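Local atomic coordinates of phenazine-1-carboxylate N-methyltransferase (Pseudomonas aeruginosa, PDB entry 2IP2), a protein that transfers a methyl group from S-adenosyl-L-methionine to phenazine-1-carboxylate, giving 5-methylphenazine-1-carboxylate on the pathway to the virulence pigment pyocyanin. Residues V172-G177 and Y237-I242. Numbering follows the deposited sequence. Where two conformers were deposited one is given.
Sequences VDVGGG and YLLSRI
A water between D173, V174 and S240 takes the N-H of S240 (N to water 2.8 Å) and hydrogen-bonds D173 OD1 and V174 O, 2.8 Å each. It stands where the direct parallel pairing stops, since V174 O is 4.5 Å from S240 N. Before that point two bonds hold strands 170-174 and 236-240 together: L238 N to V172 O (2.9 Å, 166° at the hydrogen) and the slightly more bent V174 N to L238 O (3.0 Å, 155°). L238 thus gives its N-H and its carbonyl to residues on either side of D173. The carboxylate of D173 is shared, OD2 bonding T182 while OD1 holds the water. On the face of the sheet opposite D173 and L238, Y237 CG lies anti to its carbonyl carbon (chi1 -77°) and the ring runs alongside V172, whose CB sits over one ring face, 4.2 Å from the centroid, a CH-pi contact. L239 CD1 fits against both methyls of V174, 3.8 Å from CG1, both residues packing on L254 of helix 248-261. A type II turn from D173 to G176 opens the glycine-rich loop leaving strand 170-174 beside parallel strand 236-240, characteristic of the cofactor site of Rossmann-like class I methyltransferases; D198 and R241 are predicted S-adenosyl-L-methionine ligands.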
ATOM      1  N   VAL A 172     -37.610  10.866  -0.978  1.00 25.04           N
ATOM      2  CA  VAL A 172     -37.008  12.093  -1.562  1.00 25.80           C
ATOM      3  C   VAL A 172     -35.505  11.971  -1.397  1.00 28.07           C
ATOM      4  O   VAL A 172     -35.007  11.852  -0.269  1.00 28.15           O
ATOM      5  CB  VAL A 172     -37.564  13.417  -0.901  1.00 27.18           C
ATOM      6  CG1 VAL A 172     -36.884  14.693  -1.446  1.00 27.15           C
ATOM      7  CG2 VAL A 172     -39.078  13.530  -1.056  1.00 27.47           C
ATOM      8  N   ASP A 173     -34.798  11.953  -2.518  1.00 27.98           N
ATOM      9  CA  ASP A 173     -33.355  11.824  -2.557  1.00 30.24           C
ATOM     10  C   ASP A 173     -32.801  13.256  -2.568  1.00 32.34           C
ATOM     11  O   ASP A 173     -32.755  13.890  -3.615  1.00 32.58           O
ATOM     12  CB  ASP A 173     -32.944  11.003  -3.812  1.00 30.96           C
ATOM     13  CG  ASP A 173     -31.446  10.649  -3.858  1.00 33.69           C
ATOM     14  OD1 ASP A 173     -30.691  11.207  -3.040  1.00 38.62           O
ATOM     15  OD2 ASP A 173     -31.016   9.839  -4.763  1.00 36.14           O
ATOM     16  N   VAL A 174     -32.428  13.784  -1.391  1.00 32.01           N
ATOM     17  CA  VAL A 174     -31.969  15.164  -1.336  1.00 35.52           C
ATOM     18  C   VAL A 174     -30.440  15.245  -1.675  1.00 36.55           C
ATOM     19  O   VAL A 174     -29.604  14.604  -1.034  1.00 38.52           O
ATOM     20  CB  VAL A 174     -32.488  15.954  -0.022  1.00 35.93           C
ATOM     21  CG1 VAL A 174     -33.573  15.196   0.763  1.00 36.99           C
ATOM     22  CG2 VAL A 174     -31.409  16.369   0.873  1.00 37.71           C
ATOM     23  N   GLY A 175     -30.074  16.004  -2.691  1.00 37.42           N
ATOM     24  CA  GLY A 175     -28.691  16.065  -3.146  1.00 37.67           C
ATOM     25  C   GLY A 175     -28.309  14.833  -3.920  1.00 38.85           C
ATOM     26  O   GLY A 175     -27.226  14.272  -3.735  1.00 38.68           O
ATOM     27  N   GLY A 176     -29.193  14.388  -4.798  1.00 38.27           N
ATOM     28  CA  GLY A 176     -29.015  13.065  -5.398  1.00 36.95           C
ATOM     29  C   GLY A 176     -27.912  12.868  -6.431  1.00 36.39           C
ATOM     30  O   GLY A 176     -27.587  11.688  -6.777  1.00 35.80           O
ATOM     31  N   GLY A 177     -27.364  13.981  -6.960  1.00 35.74           N
ATOM     32  CA  GLY A 177     -26.226  13.891  -7.903  1.00 34.09           C
ATOM     33  C   GLY A 177     -26.601  13.194  -9.213  1.00 33.76           C
ATOM     34  O   GLY A 177     -27.564  13.598  -9.867  1.00 32.23           O
ATOM     35  N   TYR A 237     -36.784  10.367   3.660  1.00 26.25           N
ATOM     36  CA  TYR A 237     -35.891  11.455   3.170  1.00 26.45           C
ATOM     37  C   TYR A 237     -34.452  10.958   3.306  1.00 26.82           C
ATOM     38  O   TYR A 237     -33.951  10.802   4.411  1.00 27.36           O
ATOM     39  CB  TYR A 237     -36.069  12.740   3.986  1.00 27.04           C
ATOM     40  CG  TYR A 237     -37.363  13.418   3.543  1.00 25.99           C
ATOM     41  CD1 TYR A 237     -38.612  12.869   3.885  1.00 28.78           C
ATOM     42  CD2 TYR A 237     -37.320  14.579   2.758  1.00 23.82           C
ATOM     43  CE1 TYR A 237     -39.795  13.491   3.420  1.00 28.34           C
ATOM     44  CE2 TYR A 237     -38.493  15.197   2.314  1.00 27.02           C
ATOM     45  CZ  TYR A 237     -39.720  14.638   2.650  1.00 26.85           C
ATOM     46  OH  TYR A 237     -40.888  15.238   2.168  1.00 29.64           O
ATOM     47  N   LEU A 238     -33.821  10.743   2.158  1.00 27.07           N
ATOM     48  CA  LEU A 238     -32.456  10.167   2.084  1.00 25.92           C
ATOM     49  C   LEU A 238     -31.505  11.326   1.962  1.00 26.34           C
ATOM     50  O   LEU A 238     -31.650  12.156   1.047  1.00 26.27           O
ATOM     51  CB  LEU A 238     -32.396   9.328   0.820  1.00 26.88           C
ATOM     52  CG  LEU A 238     -33.402   8.191   0.749  1.00 25.91           C
ATOM     53  CD1 LEU A 238     -33.609   7.824  -0.728  1.00 28.08           C
ATOM     54  CD2 LEU A 238     -33.060   7.038   1.687  1.00 27.68           C
ATOM     55  N   LEU A 239     -30.531  11.388   2.883  1.00 26.12           N
ATOM     56  CA  LEU A 239     -29.494  12.400   2.955  1.00 27.28           C
ATOM     57  C   LEU A 239     -28.155  11.661   2.788  1.00 27.43           C
ATOM     58  O   LEU A 239     -27.565  11.243   3.769  1.00 25.49           O
ATOM     59  CB  LEU A 239     -29.535  13.116   4.349  1.00 25.17           C
ATOM     60  CG  LEU A 239     -30.457  14.345   4.463  1.00 31.56           C
ATOM     61  CD1 LEU A 239     -31.867  14.064   3.921  1.00 33.16           C
ATOM     62  CD2 LEU A 239     -30.517  14.896   5.923  1.00 29.77           C
ATOM     63  N   SER A 240     -27.743  11.437   1.533  1.00 29.66           N
ATOM     64  CA  SER A 240     -26.597  10.563   1.249  1.00 31.00           C
ATOM     65  C   SER A 240     -25.430  11.447   0.926  1.00 32.76           C
ATOM     66  O   SER A 240     -25.480  12.240  -0.036  1.00 31.77           O
ATOM     67  CB  SER A 240     -26.909   9.625   0.074  1.00 31.36           C
ATOM     68  OG  SER A 240     -25.769   8.880  -0.373  1.00 34.34           O
ATOM     69  N   ARG A 241     -24.386  11.333   1.735  1.00 34.71           N
ATOM     70  CA  ARG A 241     -23.174  12.109   1.521  1.00 37.58           C
ATOM     71  C   ARG A 241     -23.490  13.591   1.315  1.00 38.83           C
ATOM     72  O   ARG A 241     -22.939  14.213   0.421  1.00 39.67           O
ATOM     73  CB  ARG A 241     -22.411  11.566   0.301  1.00 38.65           C
ATOM     74  CG  ARG A 241     -21.949  10.158   0.475  1.00 41.69           C
ATOM     75  CD  ARG A 241     -20.774   9.833  -0.467  1.00 48.58           C
ATOM     76  NE  ARG A 241     -21.166   9.008  -1.622  1.00 52.49           N
ATOM     77  CZ  ARG A 241     -21.399   7.693  -1.564  1.00 55.64           C
ATOM     78  NH1 ARG A 241     -21.302   7.049  -0.399  1.00 55.64           N
ATOM     79  NH2 ARG A 241     -21.735   7.011  -2.667  1.00 56.82           N
ATOM     80  N   ILE A 242     -24.405  14.128   2.119  1.00 38.66           N
ATOM     81  CA  ILE A 242     -24.816  15.509   1.973  1.00 39.80           C
ATOM     82  C   ILE A 242     -24.496  16.321   3.241  1.00 40.25           C
ATOM     83  O   ILE A 242     -24.035  17.431   3.153  1.00 41.02           O
ATOM     84  CB  ILE A 242     -26.294  15.636   1.462  0.50 39.21           C
ATOM     85  CG1 ILE A 242     -26.485  16.928   0.650  0.50 39.70           C
ATOM     86  CG2 ILE A 242     -27.293  15.509   2.599  0.50 38.09           C
ATOM     87  CD1 ILE A 242     -25.889  16.925  -0.802  0.50 38.29           C
TER
HETATM   88  O   HOH W   1     -29.246  11.835  -0.781  1.00 40.85           O